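Local coordinates for carbohydrate kinase, pfkB family (Enterococcus faecalis, PDB 3KTN), which probably phosphorylates a sugar acid such as 2-keto-3-deoxygluconate, as a magnesium-binding kinase of the pfkB (ribokinase) family, at residues 11-23 and 87-99. Numbering follows the deposited sequence.
Sequences VMLRFTPPEYLML and IGSFFAEMGYGIR
Arg-14 and Phe-90 meet because chi1 of 172° sets the arginine CG opposite its own N and the chain stays straight to NE, slanting across the ring of Phe-90, whose CG sits between its backbone N and carbonyl carbon (chi1 69°). CB of Arg-14 sits over the ring face in a CH-pi contact, 4.1 Å from the centroid. The two residues pair in the parallel centre of the four-stranded lid sheet of the ribokinase fold, where strands 12-16 and 88-93 lie between 28-34 and 101-105. Four backbone hydrogen bonds join strands 12-16 and 88-93, from Leu-13 N to Gly-88 O through Ala-92 N to Phe-15 O. The Arg-14 guanidinium donates from NE to Thr-16 OG1, near its plane, at 2.7 Å, and makes salt bridges to Asp-316 and the magnesium-site residue Asp-274. On the other sheet face, the Phe-15 and Phe-91 rings are offset with little overlap, planes 30° apart, and Phe-15 also stacks on Phe-15 of a neighbouring subunit. Beyond the strands, the edge of Tyr-96 meets the face of Tyr-20, centroids 5.0 Å apart. Glu-93, salt-bridged through OE1 to Arg-61 of the subunit supplying that second Phe-15, takes Leu-23 N on OE2 at 2.8 Å, from above the carboxylate plane.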
loop_
_atom_site.group_PDB
_atom_site.type_symbol
_atom_site.label_atom_id
_atom_site.label_comp_id
_atom_site.label_asym_id
_atom_site.label_seq_id
_atom_site.Cartn_x
_atom_site.Cartn_y
_atom_site.Cartn_z
ATOM N N VAL A 11 -12.175 10.065 -22.779
ATOM C CA VAL A 11 -11.876 9.341 -21.548
ATOM C C VAL A 11 -10.357 9.337 -21.470
ATOM O O VAL A 11 -9.689 9.015 -22.451
ATOM C CB VAL A 11 -12.322 7.867 -21.587
ATOM C CG1 VAL A 11 -11.721 7.119 -20.398
ATOM C CG2 VAL A 11 -13.838 7.768 -21.548
HETATM N N MSE A 12 -9.813 9.703 -20.315
HETATM C CA MSE A 12 -8.363 9.710 -20.121
HETATM C C MSE A 12 -7.970 8.940 -18.862
HETATM O O MSE A 12 -8.758 8.809 -17.926
HETATM C CB MSE A 12 -7.830 11.139 -19.969
HETATM C CG MSE A 12 -7.635 11.914 -21.261
HETATM SE SE MSE A 12 -6.554 13.495 -20.927
HETATM C CE MSE A 12 -4.818 12.791 -21.377
ATOM N N LEU A 13 -6.737 8.453 -18.855
ATOM C CA LEU A 13 -6.189 7.750 -17.706
ATOM C C LEU A 13 -5.452 8.795 -16.883
ATOM O O LEU A 13 -4.676 9.567 -17.433
ATOM C CB LEU A 13 -5.160 6.704 -18.141
ATOM C CG LEU A 13 -5.517 5.293 -18.599
ATOM C CD1 LEU A 13 -6.813 5.277 -19.350
ATOM C CD2 LEU A 13 -4.373 4.762 -19.458
ATOM N N ARG A 14 -5.703 8.833 -15.577
ATOM C CA ARG A 14 -4.985 9.752 -14.705
ATOM C C ARG A 14 -4.157 8.910 -13.748
ATOM O O ARG A 14 -4.678 7.996 -13.110
ATOM C CB ARG A 14 -5.925 10.644 -13.894
ATOM C CG ARG A 14 -5.163 11.457 -12.843
ATOM C CD ARG A 14 -6.073 12.335 -11.987
ATOM N NE ARG A 14 -5.429 12.671 -10.718
ATOM C CZ ARG A 14 -5.898 13.560 -9.849
ATOM N NH1 ARG A 14 -7.019 14.219 -10.110
ATOM N NH2 ARG A 14 -5.247 13.791 -8.712
ATOM N N PHE A 15 -2.869 9.217 -13.656
ATOM C CA PHE A 15 -1.971 8.493 -12.767
ATOM C C PHE A 15 -1.558 9.450 -11.654
ATOM O O PHE A 15 -1.065 10.539 -11.918
ATOM C CB PHE A 15 -0.735 8.020 -13.532
ATOM C CG PHE A 15 -1.033 7.009 -14.598
ATOM C CD1 PHE A 15 -1.421 5.715 -14.260
ATOM C CD2 PHE A 15 -0.924 7.347 -15.943
ATOM C CE1 PHE A 15 -1.692 4.767 -15.247
ATOM C CE2 PHE A 15 -1.191 6.405 -16.938
ATOM C CZ PHE A 15 -1.577 5.112 -16.586
ATOM N N THR A 16 -1.747 9.037 -10.411
ATOM C CA THR A 16 -1.410 9.903 -9.294
ATOM C C THR A 16 -0.662 9.153 -8.209
ATOM O O THR A 16 -1.101 8.080 -7.771
ATOM C CB THR A 16 -2.683 10.479 -8.643
ATOM O OG1 THR A 16 -3.545 10.996 -9.662
ATOM C CG2 THR A 16 -2.336 11.599 -7.627
ATOM N N PRO A 17 0.487 9.686 -7.775
ATOM C CA PRO A 17 1.235 9.007 -6.710
ATOM C C PRO A 17 0.416 9.255 -5.435
ATOM O O PRO A 17 -0.332 10.227 -5.354
ATOM C CB PRO A 17 2.569 9.758 -6.676
ATOM C CG PRO A 17 2.684 10.374 -8.057
ATOM C CD PRO A 17 1.269 10.793 -8.359
ATOM N N PRO A 18 0.534 8.386 -4.430
ATOM C CA PRO A 18 -0.263 8.655 -3.228
ATOM C C PRO A 18 0.198 9.877 -2.415
ATOM O O PRO A 18 1.296 10.417 -2.626
ATOM C CB PRO A 18 -0.161 7.341 -2.437
ATOM C CG PRO A 18 1.124 6.736 -2.903
ATOM C CD PRO A 18 1.178 7.060 -4.372
ATOM N N GLU A 19 -0.667 10.321 -1.508
ATOM C CA GLU A 19 -0.393 11.453 -0.628
ATOM C C GLU A 19 0.038 12.685 -1.434
ATOM O O GLU A 19 -0.686 13.093 -2.345
ATOM C CB GLU A 19 0.654 11.030 0.418
ATOM C CG GLU A 19 0.166 9.803 1.252
ATOM C CD GLU A 19 1.171 9.314 2.303
ATOM O OE1 GLU A 19 1.312 8.086 2.475
ATOM O OE2 GLU A 19 1.804 10.143 2.978
ATOM N N TYR A 20 1.187 13.279 -1.111
ATOM C CA TYR A 20 1.681 14.458 -1.837
ATOM C C TYR A 20 3.039 14.133 -2.450
ATOM O O TYR A 20 3.862 15.023 -2.676
ATOM C CB TYR A 20 1.833 15.650 -0.884
ATOM C CG TYR A 20 0.574 15.981 -0.113
ATOM C CD1 TYR A 20 -0.439 16.758 -0.682
ATOM C CD2 TYR A 20 0.386 15.491 1.182
ATOM C CE1 TYR A 20 -1.614 17.042 0.028
ATOM C CE2 TYR A 20 -0.785 15.764 1.892
ATOM C CZ TYR A 20 -1.772 16.538 1.311
ATOM O OH TYR A 20 -2.919 16.802 2.009
ATOM N N LEU A 21 3.257 12.853 -2.719
ATOM C CA LEU A 21 4.518 12.379 -3.282
ATOM C C LEU A 21 4.729 12.745 -4.751
ATOM O O LEU A 21 3.774 12.950 -5.508
ATOM C CB LEU A 21 4.618 10.857 -3.102
ATOM C CG LEU A 21 4.597 10.389 -1.647
ATOM C CD1 LEU A 21 4.454 8.871 -1.592
ATOM C CD2 LEU A 21 5.885 10.835 -0.957
HETATM N N MSE A 22 5.993 12.826 -5.151
HETATM C CA MSE A 22 6.336 13.162 -6.530
HETATM C C MSE A 22 6.710 11.893 -7.277
HETATM O O MSE A 22 6.992 10.864 -6.655
HETATM C CB MSE A 22 7.515 14.142 -6.556
HETATM C CG MSE A 22 7.253 15.446 -5.817
HETATM SE SE MSE A 22 8.811 16.626 -5.770
HETATM C CE MSE A 22 9.603 16.005 -4.140
ATOM N N LEU A 23 6.707 11.969 -8.606
ATOM C CA LEU A 23 7.069 10.831 -9.442
ATOM C C LEU A 23 8.460 10.315 -9.110
ATOM O O LEU A 23 8.682 9.113 -9.097
ATOM C CB LEU A 23 7.011 11.207 -10.927
ATOM C CG LEU A 23 5.594 11.272 -11.491
ATOM C CD1 LEU A 23 5.620 11.844 -12.903
ATOM C CD2 LEU A 23 4.990 9.866 -11.463
ATOM N N ILE A 87 -5.236 5.062 -25.273
ATOM C CA ILE A 87 -6.091 5.928 -24.469
ATOM C C ILE A 87 -5.203 7.076 -23.991
ATOM O O ILE A 87 -4.056 6.854 -23.592
ATOM C CB ILE A 87 -6.692 5.195 -23.247
ATOM C CG1 ILE A 87 -7.587 4.045 -23.714
ATOM C CG2 ILE A 87 -7.519 6.172 -22.413
ATOM C CD1 ILE A 87 -8.295 3.306 -22.580
ATOM N N GLY A 88 -5.717 8.300 -24.062
ATOM C CA GLY A 88 -4.936 9.447 -23.623
ATOM C C GLY A 88 -4.705 9.359 -22.124
ATOM O O GLY A 88 -5.463 8.691 -21.424
ATOM N N SER A 89 -3.670 10.022 -21.622
ATOM C CA SER A 89 -3.395 9.967 -20.190
ATOM C C SER A 89 -2.559 11.132 -19.702
ATOM O O SER A 89 -1.977 11.876 -20.495
ATOM C CB SER A 89 -2.650 8.677 -19.848
ATOM O OG SER A 89 -1.330 8.707 -20.381
ATOM N N PHE A 90 -2.502 11.272 -18.383
ATOM C CA PHE A 90 -1.689 12.302 -17.758
ATOM C C PHE A 90 -1.333 11.900 -16.330
ATOM O O PHE A 90 -2.021 11.090 -15.702
ATOM C CB PHE A 90 -2.408 13.661 -17.783
ATOM C CG PHE A 90 -3.622 13.749 -16.892
ATOM C CD1 PHE A 90 -3.512 14.238 -15.589
ATOM C CD2 PHE A 90 -4.886 13.426 -17.380
ATOM C CE1 PHE A 90 -4.640 14.409 -14.792
ATOM C CE2 PHE A 90 -6.019 13.592 -16.591
ATOM C CZ PHE A 90 -5.895 14.088 -15.295
ATOM N N PHE A 91 -0.234 12.453 -15.842
ATOM C CA PHE A 91 0.227 12.199 -14.492
ATOM C C PHE A 91 -0.106 13.442 -13.691
ATOM O O PHE A 91 -0.030 14.560 -14.212
ATOM C CB PHE A 91 1.732 11.962 -14.485
ATOM C CG PHE A 91 2.134 10.651 -15.090
ATOM C CD1 PHE A 91 2.400 9.544 -14.280
ATOM C CD2 PHE A 91 2.187 10.499 -16.474
ATOM C CE1 PHE A 91 2.708 8.306 -14.839
ATOM C CE2 PHE A 91 2.492 9.260 -17.040
ATOM C CZ PHE A 91 2.752 8.162 -16.217
ATOM N N ALA A 92 -0.506 13.251 -12.440
ATOM C CA ALA A 92 -0.827 14.381 -11.582
ATOM C C ALA A 92 -0.108 14.223 -10.250
ATOM O O ALA A 92 -0.425 13.334 -9.461
ATOM C CB ALA A 92 -2.335 14.464 -11.373
ATOM N N GLU A 93 0.876 15.081 -10.011
ATOM C CA GLU A 93 1.637 15.051 -8.762
ATOM C C GLU A 93 1.027 16.141 -7.894
ATOM O O GLU A 93 1.171 17.323 -8.191
ATOM C CB GLU A 93 3.114 15.344 -9.045
ATOM C CG GLU A 93 3.822 14.248 -9.835
ATOM C CD GLU A 93 5.184 14.689 -10.354
ATOM O OE1 GLU A 93 5.228 15.265 -11.463
ATOM O OE2 GLU A 93 6.203 14.473 -9.655
HETATM N N MSE A 94 0.343 15.738 -6.826
HETATM C CA MSE A 94 -0.342 16.686 -5.949
HETATM C C MSE A 94 0.572 17.637 -5.185
HETATM O O MSE A 94 1.511 17.216 -4.513
HETATM C CB MSE A 94 -1.246 15.932 -4.970
HETATM C CG MSE A 94 -2.202 14.955 -5.652
HETATM SE SE MSE A 94 -3.221 15.772 -7.111
HETATM C CE MSE A 94 -2.031 15.503 -8.532
ATOM N N GLY A 95 0.278 18.930 -5.311
ATOM C CA GLY A 95 1.046 19.950 -4.628
ATOM C C GLY A 95 0.552 20.149 -3.203
ATOM O O GLY A 95 -0.383 19.482 -2.743
ATOM N N TYR A 96 1.182 21.085 -2.508
ATOM C CA TYR A 96 0.851 21.384 -1.123
ATOM C C TYR A 96 1.354 22.795 -0.856
ATOM O O TYR A 96 2.462 23.145 -1.263
ATOM C CB TYR A 96 1.584 20.404 -0.207
ATOM C CG TYR A 96 1.225 20.519 1.253
ATOM C CD1 TYR A 96 0.258 19.691 1.819
ATOM C CD2 TYR A 96 1.866 21.444 2.078
ATOM C CE1 TYR A 96 -0.059 19.774 3.175
ATOM C CE2 TYR A 96 1.557 21.538 3.432
ATOM C CZ TYR A 96 0.595 20.697 3.973
ATOM O OH TYR A 96 0.296 20.764 5.312
ATOM N N GLY A 97 0.556 23.603 -0.173
ATOM C CA GLY A 97 0.983 24.959 0.114
ATOM C C GLY A 97 1.393 25.695 -1.147
ATOM O O GLY A 97 0.658 25.694 -2.131
ATOM N N ILE A 98 2.569 26.311 -1.144
ATOM C CA ILE A 98 2.997 27.046 -2.331
ATOM C C ILE A 98 3.570 26.149 -3.432
ATOM O O ILE A 98 3.882 26.625 -4.523
ATOM C CB ILE A 98 4.036 28.138 -1.980
ATOM C CG1 ILE A 98 5.292 27.500 -1.389
ATOM C CG2 ILE A 98 3.420 29.138 -1.002
ATOM C CD1 ILE A 98 6.479 28.443 -1.349
ATOM N N ARG A 99 3.717 24.857 -3.157
ATOM C CA ARG A 99 4.225 23.954 -4.187
ATOM C C ARG A 99 3.035 23.591 -5.066
ATOM O O ARG A 99 2.100 22.927 -4.621
ATOM C CB ARG A 99 4.827 22.693 -3.572
ATOM C CG ARG A 99 5.352 21.692 -4.596
ATOM C CD ARG A 99 6.299 20.676 -3.929
ATOM N NE ARG A 99 5.618 19.801 -2.973
ATOM C CZ ARG A 99 5.013 18.663 -3.306
ATOM N NH1 ARG A 99 5.003 18.265 -4.573
ATOM N NH2 ARG A 99 4.435 17.911 -2.371
HETATM O O HOH W 1 -8.197 9.074 -24.815
HETATM O O HOH W 2 0.998 13.088 -5.649
HETATM O O HOH W 3 3.654 16.013 -5.711
#